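Local structure of PDZ domain protein (Parabacteroides distasonis, 4L8N) at residues Ser84-Pro89 with Met287-Thr292; Asp138-Gly143 with Gln251-Gly256; Glu166-Glu171 with Ile188-Phe193. The protein is of unknown function, but joins N-terminal and C-terminal PDZ domains to a DUF4136 domain and binds a magnesium ion. All blocks are in the same frame, centred on the assembly; numbering follows the deposited sequence.

Interaction 1: residues Ser84-Pro89 with Met287-Thr292; sequences SNLSSP and MQYPYT
L86 and P290 mark the closest approach of two irregular loops, with their CA atoms 8.4 Å apart. The loop 84-89 turns back on itself through a backbone bond from N85 N to S88 O, and the peptide bond before P290 is cis, bending 287-292 sharply between Y289 and P290. The contact itself is apolar. L86 points its side chain at the other loop, and one branch, CD1, does most of the touching: it lies 3.8 Å from P290 CD and 4.2 Å from Y289 CE2, meeting the tyrosine obliquely. The side-chain carbonyl of N85 steadies the turn that carries L86. N85 OD1 takes S88 N at 3.0 Å, almost in line with the C=O, completing an Asx motif, and S87 N from above the carbonyl plane, making an Asx turn. T292 OG1 closes the second loop by donating to Q288 O at 2.6 Å. W24 packs against both L86 and P290, bridging the two sides, while W260 of strand 258-268 meets the Y289 ring edge-to-face. The contact sets the turn between strands 78-84 and 91-101 of the N-terminal PDZ domain against the loop that leads from helix 274-285 into strand 298-309.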
ATOM      1  N   SER A  84     -12.680  -2.700 -31.872  1.00 63.82           N
ATOM      2  CA  SER A  84     -11.526  -3.535 -31.614  1.00 62.43           C
ATOM      3  C   SER A  84     -11.533  -3.940 -30.121  1.00 64.08           C
ATOM      4  O   SER A  84     -11.968  -3.178 -29.242  1.00 61.98           O
ATOM      5  CB  SER A  84     -10.215  -2.873 -32.033  1.00 65.20           C
ATOM      6  OG  SER A  84      -9.676  -1.976 -31.079  1.00 69.10           O
ATOM      7  N   ASN A  85     -11.091  -5.169 -29.865  1.00 60.62           N
ATOM      8  CA  ASN A  85     -10.933  -5.761 -28.541  1.00 58.82           C
ATOM      9  C   ASN A  85      -9.871  -6.877 -28.612  1.00 63.95           C
ATOM     10  O   ASN A  85      -9.128  -6.968 -29.599  1.00 65.93           O
ATOM     11  CB  ASN A  85     -12.271  -6.278 -28.016  1.00 58.69           C
ATOM     12  CG  ASN A  85     -12.968  -7.226 -28.935  1.00 69.78           C
ATOM     13  OD1 ASN A  85     -12.352  -8.043 -29.605  1.00 73.14           O
ATOM     14  ND2 ASN A  85     -14.271  -7.099 -29.024  1.00 63.74           N
ATOM     15  N   LEU A  86      -9.808  -7.725 -27.586  1.00 59.24           N
ATOM     16  CA  LEU A  86      -8.842  -8.819 -27.493  1.00 58.76           C
ATOM     17  C   LEU A  86      -9.250 -10.043 -28.349  1.00 70.15           C
ATOM     18  O   LEU A  86      -8.397 -10.877 -28.647  1.00 72.33           O
ATOM     19  CB  LEU A  86      -8.625  -9.204 -26.019  1.00 55.60           C
ATOM     20  CG  LEU A  86      -8.077  -8.084 -25.091  1.00 55.63           C
ATOM     21  CD1 LEU A  86      -8.004  -8.568 -23.636  1.00 52.40           C
ATOM     22  CD2 LEU A  86      -6.708  -7.608 -25.545  1.00 55.40           C
ATOM     23  N   SER A  87     -10.527 -10.128 -28.779  1.00 69.91           N
ATOM     24  CA  SER A  87     -11.015 -11.199 -29.660  1.00 71.31           C
ATOM     25  C   SER A  87     -10.620 -10.900 -31.102  1.00 78.65           C
ATOM     26  O   SER A  87     -10.090 -11.789 -31.769  1.00 80.67           O
ATOM     27  CB  SER A  87     -12.528 -11.361 -29.552  1.00 74.70           C
ATOM     28  OG  SER A  87     -12.882 -12.468 -28.742  1.00 84.14           O
ATOM     29  N   SER A  88     -10.827  -9.652 -31.580  1.00 75.30           N
ATOM     30  CA  SER A  88     -10.447  -9.300 -32.949  1.00 77.12           C
ATOM     31  C   SER A  88      -9.880  -7.866 -33.086  1.00 79.70           C
ATOM     32  O   SER A  88     -10.284  -6.965 -32.353  1.00 77.37           O
ATOM     33  CB  SER A  88     -11.638  -9.464 -33.891  1.00 82.96           C
ATOM     34  OG  SER A  88     -12.653  -8.531 -33.570  1.00 94.41           O
ATOM     35  N   PRO A  89      -9.015  -7.619 -34.086  1.00 78.19           N
ATOM     36  CA  PRO A  89      -8.493  -6.253 -34.271  1.00 78.39           C
ATOM     37  C   PRO A  89      -9.469  -5.326 -35.002  1.00 83.06           C
ATOM     38  O   PRO A  89      -9.289  -4.109 -34.970  1.00 82.56           O
ATOM     39  CB  PRO A  89      -7.209  -6.467 -35.076  1.00 81.21           C
ATOM     40  CG  PRO A  89      -7.404  -7.751 -35.781  1.00 86.55           C
ATOM     41  CD  PRO A  89      -8.424  -8.565 -35.058  1.00 81.12           C
HETATM   42  N   MSE A 287     -10.578  -7.077 -14.058  1.00 43.92           N
HETATM   43  CA  MSE A 287     -11.436  -6.080 -14.724  1.00 42.82           C
HETATM   44  C   MSE A 287     -10.574  -4.924 -15.260  1.00 49.13           C
HETATM   45  O   MSE A 287     -11.015  -4.180 -16.142  1.00 49.12           O
HETATM   46  CB  MSE A 287     -12.528  -5.567 -13.785  1.00 43.67           C
HETATM   47  CG  MSE A 287     -13.790  -6.402 -13.867  1.00 49.84           C
HETATM   48 SE   MSE A 287     -15.205  -5.859 -12.646  0.75 55.81          SE
HETATM   49  CE  MSE A 287     -15.643  -4.305 -13.480  1.00 52.92           C
ATOM     50  N   GLN A 288      -9.323  -4.794 -14.739  1.00 45.57           N
ATOM     51  CA  GLN A 288      -8.415  -3.766 -15.216  1.00 45.32           C
ATOM     52  C   GLN A 288      -7.464  -4.297 -16.283  1.00 48.37           C
ATOM     53  O   GLN A 288      -6.575  -3.563 -16.691  1.00 50.44           O
ATOM     54  CB  GLN A 288      -7.674  -3.068 -14.080  1.00 46.38           C
ATOM     55  CG  GLN A 288      -8.604  -2.126 -13.330  1.00 46.77           C
ATOM     56  CD  GLN A 288      -7.871  -1.004 -12.700  1.00 57.13           C
ATOM     57  OE1 GLN A 288      -7.984   0.152 -13.118  1.00 54.05           O
ATOM     58  NE2 GLN A 288      -7.078  -1.339 -11.697  1.00 50.98           N
ATOM     59  N   TYR A 289      -7.680  -5.533 -16.791  1.00 43.30           N
ATOM     60  CA  TYR A 289      -6.922  -6.044 -17.933  1.00 42.85           C
ATOM     61  C   TYR A 289      -7.870  -6.148 -19.138  1.00 48.03           C
ATOM     62  O   TYR A 289      -8.861  -6.882 -19.045  1.00 47.55           O
ATOM     63  CB  TYR A 289      -6.197  -7.386 -17.669  1.00 43.11           C
ATOM     64  CG  TYR A 289      -5.223  -7.672 -18.793  1.00 44.34           C
ATOM     65  CD1 TYR A 289      -3.995  -7.011 -18.861  1.00 45.49           C
ATOM     66  CD2 TYR A 289      -5.601  -8.453 -19.894  1.00 44.70           C
ATOM     67  CE1 TYR A 289      -3.135  -7.182 -19.951  1.00 45.88           C
ATOM     68  CE2 TYR A 289      -4.749  -8.622 -20.994  1.00 45.58           C
ATOM     69  CZ  TYR A 289      -3.513  -7.991 -21.011  1.00 52.44           C
ATOM     70  OH  TYR A 289      -2.652  -8.146 -22.079  1.00 55.43           O
ATOM     71  N   PRO A 290      -7.656  -5.424 -20.268  1.00 45.85           N
ATOM     72  CA  PRO A 290      -6.526  -4.549 -20.619  1.00 47.18           C
ATOM     73  C   PRO A 290      -6.685  -3.064 -20.263  1.00 55.74           C
ATOM     74  O   PRO A 290      -5.755  -2.288 -20.491  1.00 55.74           O
ATOM     75  CB  PRO A 290      -6.469  -4.709 -22.138  1.00 49.07           C
ATOM     76  CG  PRO A 290      -7.889  -4.894 -22.542  1.00 52.40           C
ATOM     77  CD  PRO A 290      -8.590  -5.554 -21.405  1.00 46.30           C
ATOM     78  N   TYR A 291      -7.844  -2.658 -19.719  1.00 54.25           N
ATOM     79  CA  TYR A 291      -8.079  -1.254 -19.436  1.00 53.83           C
ATOM     80  C   TYR A 291      -7.861  -0.932 -17.954  1.00 55.32           C
ATOM     81  O   TYR A 291      -8.731  -1.174 -17.124  1.00 54.36           O
ATOM     82  CB  TYR A 291      -9.480  -0.857 -19.912  1.00 55.19           C
ATOM     83  CG  TYR A 291      -9.786   0.620 -19.789  1.00 56.49           C
ATOM     84  CD1 TYR A 291      -8.936   1.577 -20.335  1.00 57.76           C
ATOM     85  CD2 TYR A 291     -10.954   1.060 -19.167  1.00 57.38           C
ATOM     86  CE1 TYR A 291      -9.219   2.937 -20.231  1.00 59.87           C
ATOM     87  CE2 TYR A 291     -11.251   2.417 -19.063  1.00 58.91           C
ATOM     88  CZ  TYR A 291     -10.383   3.354 -19.598  1.00 65.38           C
ATOM     89  OH  TYR A 291     -10.695   4.691 -19.510  1.00 63.16           O
ATOM     90  N   THR A 292      -6.670  -0.378 -17.650  1.00 50.72           N
ATOM     91  CA  THR A 292      -6.220   0.047 -16.331  1.00 49.35           C
ATOM     92  C   THR A 292      -6.347   1.568 -16.201  1.00 55.56           C
ATOM     93  O   THR A 292      -5.695   2.306 -16.945  1.00 56.42           O
ATOM     94  CB  THR A 292      -4.756  -0.417 -16.097  1.00 51.48           C
ATOM     95  OG1 THR A 292      -4.664  -1.839 -16.175  1.00 50.30           O
ATOM     96  CG2 THR A 292      -4.197   0.030 -14.760  1.00 47.63           C
TER

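Interaction 2: residues Asp138-Gly143 with Gln251-Gly256; sequences DGVDFG and QKDIPG
D138 meets I254, and V140 meets D253, where two surface loops come together without a hydrogen bond between them. From CA, the D138 side chain starts toward the other loop. CB leads to a CG that lies beside the backbone N and anti to the carbonyl carbon (chi1 -56°), which carries the carboxylate out to the isoleucine. There the two oxygens differ: OD2 touches the I254 methyl CD1 at 3.9 Å, whereas OD1 stays 5.5 Å from that same CD1. The main partner of OD2 is polar, a salt bridge to R257 NH1, so the methyl packs beside an oxygen already paired with a guanidinium group. I254 comes from the opposite direction and also packs on P255 of the second subunit.

V140 and D253 lie alongside with their side chains running opposite ways, V140 CG2 lying 3.9 Å from D253 OD2. With CG2 anti to its own backbone N, V140 has that methyl next to the aspartate carboxylate; its side chain also rests on R257 and L259. Further along, D141 OD1 accepts G143 N at 3.0 Å on the anti side of the carboxylate, 30° out of its plane, forming an Asx turn. N23, in a loop of the N-terminal region, donates through ND2 to both D138 O and V140 O.

The facing loop is organised by D250, whose carboxylate accepts the backbone N-H groups of K252, D253 and I254, and whose backbone pairs with G256. Residues 251-256 are thus the connecting loop of a beta-hairpin, the link between antiparallel strands 240-250 and 258-268, touched at its flank by the segment running from strand 123-135 to strand 147-150.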
ATOM      1  N   ASP A 138       6.330   1.326 -21.403  1.00 56.08           N
ATOM      2  CA  ASP A 138       6.314   1.268 -22.876  1.00 56.47           C
ATOM      3  C   ASP A 138       4.860   1.344 -23.331  1.00 60.33           C
ATOM      4  O   ASP A 138       3.998   0.679 -22.750  1.00 57.11           O
ATOM      5  CB  ASP A 138       7.003  -0.006 -23.400  1.00 57.93           C
ATOM      6  CG  ASP A 138       8.433  -0.195 -22.922  1.00 72.45           C
ATOM      7  OD1 ASP A 138       9.120   0.825 -22.665  1.00 75.69           O
ATOM      8  OD2 ASP A 138       8.871  -1.358 -22.810  1.00 79.72           O
ATOM      9  N   GLY A 139       4.602   2.166 -24.340  1.00 59.96           N
ATOM     10  CA  GLY A 139       3.260   2.403 -24.866  1.00 60.60           C
ATOM     11  C   GLY A 139       2.734   1.361 -25.834  1.00 65.79           C
ATOM     12  O   GLY A 139       2.014   1.711 -26.780  1.00 68.67           O
ATOM     13  N   VAL A 140       3.049   0.070 -25.576  1.00 58.59           N
ATOM     14  CA  VAL A 140       2.635  -1.049 -26.400  1.00 57.09           C
ATOM     15  C   VAL A 140       1.146  -1.340 -26.220  1.00 61.79           C
ATOM     16  O   VAL A 140       0.656  -1.412 -25.094  1.00 61.90           O
ATOM     17  CB  VAL A 140       3.512  -2.299 -26.156  1.00 59.50           C
ATOM     18  CG1 VAL A 140       3.288  -2.925 -24.783  1.00 57.26           C
ATOM     19  CG2 VAL A 140       3.326  -3.325 -27.266  1.00 60.62           C
ATOM     20  N   ASP A 141       0.431  -1.535 -27.339  1.00 59.17           N
ATOM     21  CA  ASP A 141      -0.971  -1.910 -27.314  1.00 58.13           C
ATOM     22  C   ASP A 141      -1.113  -3.381 -26.852  1.00 61.07           C
ATOM     23  O   ASP A 141      -0.516  -4.284 -27.445  1.00 61.49           O
ATOM     24  CB  ASP A 141      -1.645  -1.689 -28.674  1.00 61.20           C
ATOM     25  CG  ASP A 141      -3.144  -1.528 -28.504  1.00 78.04           C
ATOM     26  OD1 ASP A 141      -3.851  -2.560 -28.429  1.00 76.22           O
ATOM     27  OD2 ASP A 141      -3.594  -0.384 -28.306  1.00 90.59           O
ATOM     28  N   PHE A 142      -1.896  -3.603 -25.778  1.00 55.52           N
ATOM     29  CA  PHE A 142      -2.162  -4.927 -25.197  1.00 53.80           C
ATOM     30  C   PHE A 142      -2.895  -5.848 -26.187  1.00 58.18           C
ATOM     31  O   PHE A 142      -2.838  -7.064 -26.032  1.00 58.63           O
ATOM     32  CB  PHE A 142      -2.940  -4.821 -23.861  1.00 53.42           C
ATOM     33  CG  PHE A 142      -2.149  -4.278 -22.688  1.00 54.29           C
ATOM     34  CD1 PHE A 142      -0.751  -4.305 -22.688  1.00 56.68           C
ATOM     35  CD2 PHE A 142      -2.797  -3.792 -21.559  1.00 55.63           C
ATOM     36  CE1 PHE A 142      -0.024  -3.815 -21.599  1.00 55.72           C
ATOM     37  CE2 PHE A 142      -2.062  -3.318 -20.465  1.00 56.84           C
ATOM     38  CZ  PHE A 142      -0.681  -3.334 -20.499  1.00 53.96           C
ATOM     39  N   GLY A 143      -3.520  -5.272 -27.208  1.00 55.12           N
ATOM     40  CA  GLY A 143      -4.180  -6.022 -28.274  1.00 55.87           C
ATOM     41  C   GLY A 143      -3.223  -6.823 -29.152  1.00 61.43           C
ATOM     42  O   GLY A 143      -3.670  -7.669 -29.924  1.00 61.73           O
ATOM     43  N   GLN A 251       6.124 -12.512 -24.060  1.00 56.75           N
ATOM     44  CA  GLN A 251       7.001 -13.538 -24.617  1.00 57.73           C
ATOM     45  C   GLN A 251       7.400 -13.218 -26.047  1.00 68.41           C
ATOM     46  O   GLN A 251       8.310 -13.862 -26.571  1.00 70.94           O
ATOM     47  CB  GLN A 251       6.333 -14.925 -24.601  1.00 58.63           C
ATOM     48  CG  GLN A 251       5.844 -15.444 -23.257  1.00 53.64           C
ATOM     49  CD  GLN A 251       6.928 -15.594 -22.238  1.00 73.05           C
ATOM     50  OE1 GLN A 251       7.148 -14.714 -21.411  1.00 72.47           O
ATOM     51  NE2 GLN A 251       7.614 -16.716 -22.272  1.00 71.31           N
ATOM     52  N   LYS A 252       6.720 -12.260 -26.703  1.00 67.28           N
ATOM     53  CA  LYS A 252       6.992 -11.995 -28.116  1.00 68.95           C
ATOM     54  C   LYS A 252       7.614 -10.612 -28.447  1.00 73.08           C
ATOM     55  O   LYS A 252       8.571 -10.599 -29.205  1.00 74.78           O
ATOM     56  CB  LYS A 252       5.725 -12.224 -28.971  1.00 71.60           C
ATOM     57  CG  LYS A 252       4.490 -11.424 -28.561  1.00 81.78           C
ATOM     58  CD  LYS A 252       3.353 -11.562 -29.568  1.00 92.60           C
ATOM     59  CE  LYS A 252       3.154 -10.347 -30.438  1.00101.49           C
ATOM     60  NZ  LYS A 252       2.098 -10.568 -31.467  1.00107.14           N
ATOM     61  N   ASP A 253       7.084  -9.475 -27.940  1.00 68.28           N
ATOM     62  CA  ASP A 253       7.572  -8.138 -28.312  1.00 68.21           C
ATOM     63  C   ASP A 253       8.923  -7.838 -27.686  1.00 71.82           C
ATOM     64  O   ASP A 253       9.826  -7.473 -28.424  1.00 74.71           O
ATOM     65  CB  ASP A 253       6.556  -7.038 -27.966  1.00 69.65           C
ATOM     66  CG  ASP A 253       6.587  -5.823 -28.869  1.00 87.12           C
ATOM     67  OD1 ASP A 253       7.602  -5.087 -28.847  1.00 89.10           O
ATOM     68  OD2 ASP A 253       5.582  -5.585 -29.577  1.00 99.01           O
ATOM     69  N   ILE A 254       9.044  -7.921 -26.340  1.00 65.02           N
ATOM     70  CA  ILE A 254      10.273  -7.741 -25.532  1.00 63.03           C
ATOM     71  C   ILE A 254      10.204  -8.865 -24.494  1.00 66.63           C
ATOM     72  O   ILE A 254       9.609  -8.677 -23.430  1.00 67.26           O
ATOM     73  CB  ILE A 254      10.444  -6.308 -24.914  1.00 64.29           C
ATOM     74  CG1 ILE A 254      10.500  -5.211 -25.999  1.00 65.84           C
ATOM     75  CG2 ILE A 254      11.671  -6.229 -24.004  1.00 61.88           C
ATOM     76  CD1 ILE A 254      10.104  -3.814 -25.541  1.00 71.81           C
ATOM     77  N   PRO A 255      10.656 -10.086 -24.840  1.00 63.30           N
ATOM     78  CA  PRO A 255      10.490 -11.223 -23.915  1.00 63.17           C
ATOM     79  C   PRO A 255      10.990 -10.958 -22.495  1.00 65.93           C
ATOM     80  O   PRO A 255      12.065 -10.403 -22.327  1.00 67.36           O
ATOM     81  CB  PRO A 255      11.312 -12.331 -24.589  1.00 66.45           C
ATOM     82  CG  PRO A 255      11.227 -12.009 -26.041  1.00 71.03           C
ATOM     83  CD  PRO A 255      11.290 -10.515 -26.107  1.00 66.06           C
ATOM     84  N   GLY A 256      10.188 -11.314 -21.500  1.00 59.99           N
ATOM     85  CA  GLY A 256      10.545 -11.146 -20.094  1.00 58.15           C
ATOM     86  C   GLY A 256      10.020  -9.880 -19.450  1.00 61.49           C
ATOM     87  O   GLY A 256       9.997  -9.782 -18.221  1.00 60.84           O
TER

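Interaction 3: residues Glu166-Glu171 with Ile188-Phe193; sequences ECIENE and IQTFYF
I168 reaches from a helix to I188 and T190 on a strand, in the alpha-on-beta packing of a beta-alpha-beta crossover: helix 158-175 follows strand 147-150, leads to the parallel strand 178-179 and covers a face of the mixed sheet to which strand 186-196 also belongs. I188 and T190, two residues apart, direct their side chains toward the helix, while Q189 between them points away and is hydrogen-bonded to S137 of the second subunit.

The two isoleucines overlap flank to flank, each extending past the other. I188 CG2 sits beside both arms of I168, 4.1 Å from its CG2 and 4.1 Å from its CD1. The longer arm is laid out by CG1 standing anti to the carbonyl carbon (chi1 -53°) and by an extended second torsion (chi2 156°), so that CD1 passes I188 and arrives at T190. I168 and T190 approach each other tip to tip. No polar atom crosses this contact, which is held by methyl groups alone.

The helix lies aslant the strand, its later turns toward the strand's start. L172, one turn further along the helix than I168, packs on I188, and I164, one turn earlier, packs on T190 and Y192; a hydrogen bond from Y192 OH to E161 OE2 lies still nearer the start of the helix. F148 and F150 of the neighbouring strand also touch I188. The T190 rotation (chi1 52°) sets OG1 between the backbone N and the carbonyl carbon and gives CG2 to the helix side, where it comes within 3.5 Å of I168 CD1.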
ATOM      1  N   GLU A 166      -7.060 -21.737 -12.924  1.00 62.93           N
ATOM      2  CA  GLU A 166      -8.380 -22.026 -13.489  1.00 63.38           C
ATOM      3  C   GLU A 166      -9.255 -20.761 -13.464  1.00 65.28           C
ATOM      4  O   GLU A 166      -9.996 -20.535 -14.418  1.00 64.27           O
ATOM      5  CB  GLU A 166      -9.065 -23.166 -12.728  1.00 65.70           C
ATOM      6  CG  GLU A 166      -8.809 -24.540 -13.320  1.00 84.12           C
ATOM      7  CD  GLU A 166      -9.372 -25.716 -12.537  1.00119.08           C
ATOM      8  OE1 GLU A 166     -10.488 -25.596 -11.975  1.00116.02           O
ATOM      9  OE2 GLU A 166      -8.700 -26.773 -12.508  1.00116.90           O
ATOM     10  N   CYS A 167      -9.142 -19.930 -12.388  1.00 60.32           N
ATOM     11  CA  CYS A 167      -9.868 -18.662 -12.246  1.00 59.37           C
ATOM     12  C   CYS A 167      -9.381 -17.660 -13.288  1.00 61.93           C
ATOM     13  O   CYS A 167     -10.209 -17.021 -13.955  1.00 62.51           O
ATOM     14  CB  CYS A 167      -9.721 -18.091 -10.835  1.00 59.82           C
ATOM     15  SG  CYS A 167     -10.470 -19.098  -9.531  1.00 64.10           S
ATOM     16  N   ILE A 168      -8.041 -17.511 -13.416  1.00 55.96           N
ATOM     17  CA  ILE A 168      -7.430 -16.596 -14.379  1.00 55.47           C
ATOM     18  C   ILE A 168      -7.765 -17.055 -15.793  1.00 61.50           C
ATOM     19  O   ILE A 168      -8.128 -16.211 -16.624  1.00 62.37           O
ATOM     20  CB  ILE A 168      -5.903 -16.429 -14.180  1.00 58.47           C
ATOM     21  CG1 ILE A 168      -5.579 -16.038 -12.730  1.00 57.16           C
ATOM     22  CG2 ILE A 168      -5.319 -15.383 -15.178  1.00 59.35           C
ATOM     23  CD1 ILE A 168      -4.214 -16.397 -12.339  1.00 60.49           C
ATOM     24  N   GLU A 169      -7.722 -18.381 -16.050  1.00 58.40           N
ATOM     25  CA  GLU A 169      -8.042 -18.924 -17.372  1.00 59.55           C
ATOM     26  C   GLU A 169      -9.464 -18.563 -17.785  1.00 62.54           C
ATOM     27  O   GLU A 169      -9.645 -18.125 -18.911  1.00 63.85           O
ATOM     28  CB  GLU A 169      -7.838 -20.444 -17.436  1.00 62.25           C
ATOM     29  CG  GLU A 169      -7.748 -20.972 -18.856  1.00 74.27           C
ATOM     30  CD  GLU A 169      -7.627 -22.475 -18.988  1.00102.76           C
ATOM     31  OE1 GLU A 169      -6.890 -23.088 -18.180  1.00101.22           O
ATOM     32  OE2 GLU A 169      -8.242 -23.037 -19.925  1.00 98.59           O
ATOM     33  N   ASN A 170     -10.451 -18.699 -16.887  1.00 58.43           N
ATOM     34  CA  ASN A 170     -11.842 -18.332 -17.183  1.00 58.78           C
ATOM     35  C   ASN A 170     -11.966 -16.840 -17.474  1.00 60.52           C
ATOM     36  O   ASN A 170     -12.640 -16.483 -18.433  1.00 60.38           O
ATOM     37  CB  ASN A 170     -12.826 -18.730 -16.053  1.00 63.05           C
ATOM     38  CG  ASN A 170     -12.989 -20.227 -15.821  1.00101.54           C
ATOM     39  OD1 ASN A 170     -12.706 -21.071 -16.696  1.00103.63           O
ATOM     40  ND2 ASN A 170     -13.465 -20.593 -14.625  1.00 91.60           N
ATOM     41  N   GLU A 171     -11.289 -15.982 -16.689  1.00 55.09           N
ATOM     42  CA  GLU A 171     -11.348 -14.529 -16.881  1.00 53.97           C
ATOM     43  C   GLU A 171     -10.809 -14.083 -18.224  1.00 58.59           C
ATOM     44  O   GLU A 171     -11.448 -13.264 -18.882  1.00 59.63           O
ATOM     45  CB  GLU A 171     -10.591 -13.782 -15.771  1.00 54.20           C
ATOM     46  CG  GLU A 171     -11.351 -13.672 -14.465  1.00 57.70           C
ATOM     47  CD  GLU A 171     -12.850 -13.439 -14.554  1.00 73.95           C
ATOM     48  OE1 GLU A 171     -13.267 -12.353 -15.020  1.00 61.55           O
ATOM     49  OE2 GLU A 171     -13.607 -14.345 -14.141  1.00 67.42           O
ATOM     50  N   ILE A 188       1.495 -16.303 -17.804  1.00 57.50           N
ATOM     51  CA  ILE A 188       0.864 -15.828 -16.566  1.00 56.44           C
ATOM     52  C   ILE A 188       1.605 -16.447 -15.373  1.00 60.72           C
ATOM     53  O   ILE A 188       1.879 -17.647 -15.360  1.00 60.86           O
ATOM     54  CB  ILE A 188      -0.692 -16.022 -16.512  1.00 58.81           C
ATOM     55  CG1 ILE A 188      -1.416 -14.949 -17.364  1.00 58.57           C
ATOM     56  CG2 ILE A 188      -1.218 -15.879 -15.083  1.00 58.51           C
ATOM     57  CD1 ILE A 188      -1.470 -15.179 -18.749  1.00 65.99           C
ATOM     58  N   GLN A 189       1.964 -15.604 -14.404  1.00 58.07           N
ATOM     59  CA  GLN A 189       2.668 -15.991 -13.183  1.00 58.90           C
ATOM     60  C   GLN A 189       1.935 -15.459 -11.954  1.00 63.38           C
ATOM     61  O   GLN A 189       1.511 -14.306 -11.925  1.00 60.35           O
ATOM     62  CB  GLN A 189       4.115 -15.467 -13.211  1.00 60.51           C
ATOM     63  CG  GLN A 189       5.088 -16.206 -12.279  1.00 84.15           C
ATOM     64  CD  GLN A 189       6.546 -16.089 -12.727  1.00101.98           C
ATOM     65  OE1 GLN A 189       7.198 -15.034 -12.588  1.00 86.42           O
ATOM     66  NE2 GLN A 189       7.094 -17.182 -13.274  1.00 94.05           N
ATOM     67  N   THR A 190       1.762 -16.306 -10.944  1.00 64.15           N
ATOM     68  CA  THR A 190       1.109 -15.853  -9.718  1.00 63.64           C
ATOM     69  C   THR A 190       2.036 -16.001  -8.556  1.00 67.44           C
ATOM     70  O   THR A 190       2.861 -16.919  -8.491  1.00 68.31           O
ATOM     71  CB  THR A 190      -0.237 -16.518  -9.437  1.00 71.26           C
ATOM     72  OG1 THR A 190      -0.124 -17.938  -9.496  1.00 74.99           O
ATOM     73  CG2 THR A 190      -1.300 -16.035 -10.366  1.00 72.38           C
ATOM     74  N   PHE A 191       1.917 -15.046  -7.663  1.00 61.73           N
ATOM     75  CA  PHE A 191       2.619 -15.027  -6.408  1.00 61.47           C
ATOM     76  C   PHE A 191       1.570 -14.820  -5.295  1.00 66.08           C
ATOM     77  O   PHE A 191       0.522 -14.206  -5.507  1.00 63.20           O
ATOM     78  CB  PHE A 191       3.751 -13.987  -6.402  1.00 61.41           C
ATOM     79  CG  PHE A 191       3.361 -12.576  -6.767  1.00 60.29           C
ATOM     80  CD1 PHE A 191       3.092 -12.228  -8.089  1.00 61.83           C
ATOM     81  CD2 PHE A 191       3.321 -11.580  -5.802  1.00 58.89           C
ATOM     82  CE1 PHE A 191       2.780 -10.909  -8.431  1.00 61.17           C
ATOM     83  CE2 PHE A 191       3.029 -10.267  -6.147  1.00 60.17           C
ATOM     84  CZ  PHE A 191       2.766  -9.937  -7.459  1.00 58.36           C
ATOM     85  N   TYR A 192       1.830 -15.412  -4.140  1.00 66.50           N
ATOM     86  CA  TYR A 192       0.924 -15.380  -2.989  1.00 67.03           C
ATOM     87  C   TYR A 192       1.707 -15.595  -1.709  1.00 73.77           C
ATOM     88  O   TYR A 192       2.782 -16.193  -1.724  1.00 72.75           O
ATOM     89  CB  TYR A 192      -0.192 -16.446  -3.126  1.00 67.44           C
ATOM     90  CG  TYR A 192       0.331 -17.804  -3.542  1.00 69.24           C
ATOM     91  CD1 TYR A 192       0.833 -18.698  -2.601  1.00 72.46           C
ATOM     92  CD2 TYR A 192       0.383 -18.170  -4.885  1.00 69.49           C
ATOM     93  CE1 TYR A 192       1.378 -19.922  -2.984  1.00 74.59           C
ATOM     94  CE2 TYR A 192       0.886 -19.411  -5.277  1.00 71.25           C
ATOM     95  CZ  TYR A 192       1.387 -20.283  -4.321  1.00 80.76           C
ATOM     96  OH  TYR A 192       1.908 -21.497  -4.689  1.00 82.87           O
ATOM     97  N   PHE A 193       1.148 -15.118  -0.611  1.00 74.14           N
ATOM     98  CA  PHE A 193       1.704 -15.230   0.726  1.00 77.17           C
ATOM     99  C   PHE A 193       0.584 -15.120   1.743  1.00 80.55           C
ATOM    100  O   PHE A 193      -0.325 -14.303   1.581  1.00 77.54           O
ATOM    101  CB  PHE A 193       2.769 -14.129   0.964  1.00 80.34           C
ATOM    102  CG  PHE A 193       3.387 -14.091   2.344  1.00 84.86           C
ATOM    103  CD1 PHE A 193       4.535 -14.835   2.634  1.00 90.11           C
ATOM    104  CD2 PHE A 193       2.843 -13.294   3.353  1.00 88.17           C
ATOM    105  CE1 PHE A 193       5.122 -14.790   3.914  1.00 91.91           C
ATOM    106  CE2 PHE A 193       3.424 -13.265   4.641  1.00 92.31           C
ATOM    107  CZ  PHE A 193       4.568 -13.997   4.901  1.00 90.99           C
TER

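Interactions 2 and 3 lie in the DUF4136 region, while interaction 1 joins that region to the N-terminal PDZ domain. Along the chain they are nested: 166-171 with 188-193 falls inside the loop closed by interaction 2, which falls inside that closed by interaction 1. Centres of interactions 1 and 2 are 14 Å apart, and the two touch, F142 packing against Y289 and P290 and its backbone O against L86. Interaction 3 touches neither; its centre is 18 Å from interaction 1 and 20 Å from interaction 2. Interactions 1 and 2 form a continuous loop-built junction around the ends of strands 123-135, 240-250 and 258-268, while interaction 3 fastens a helix to the mixed sheet's face.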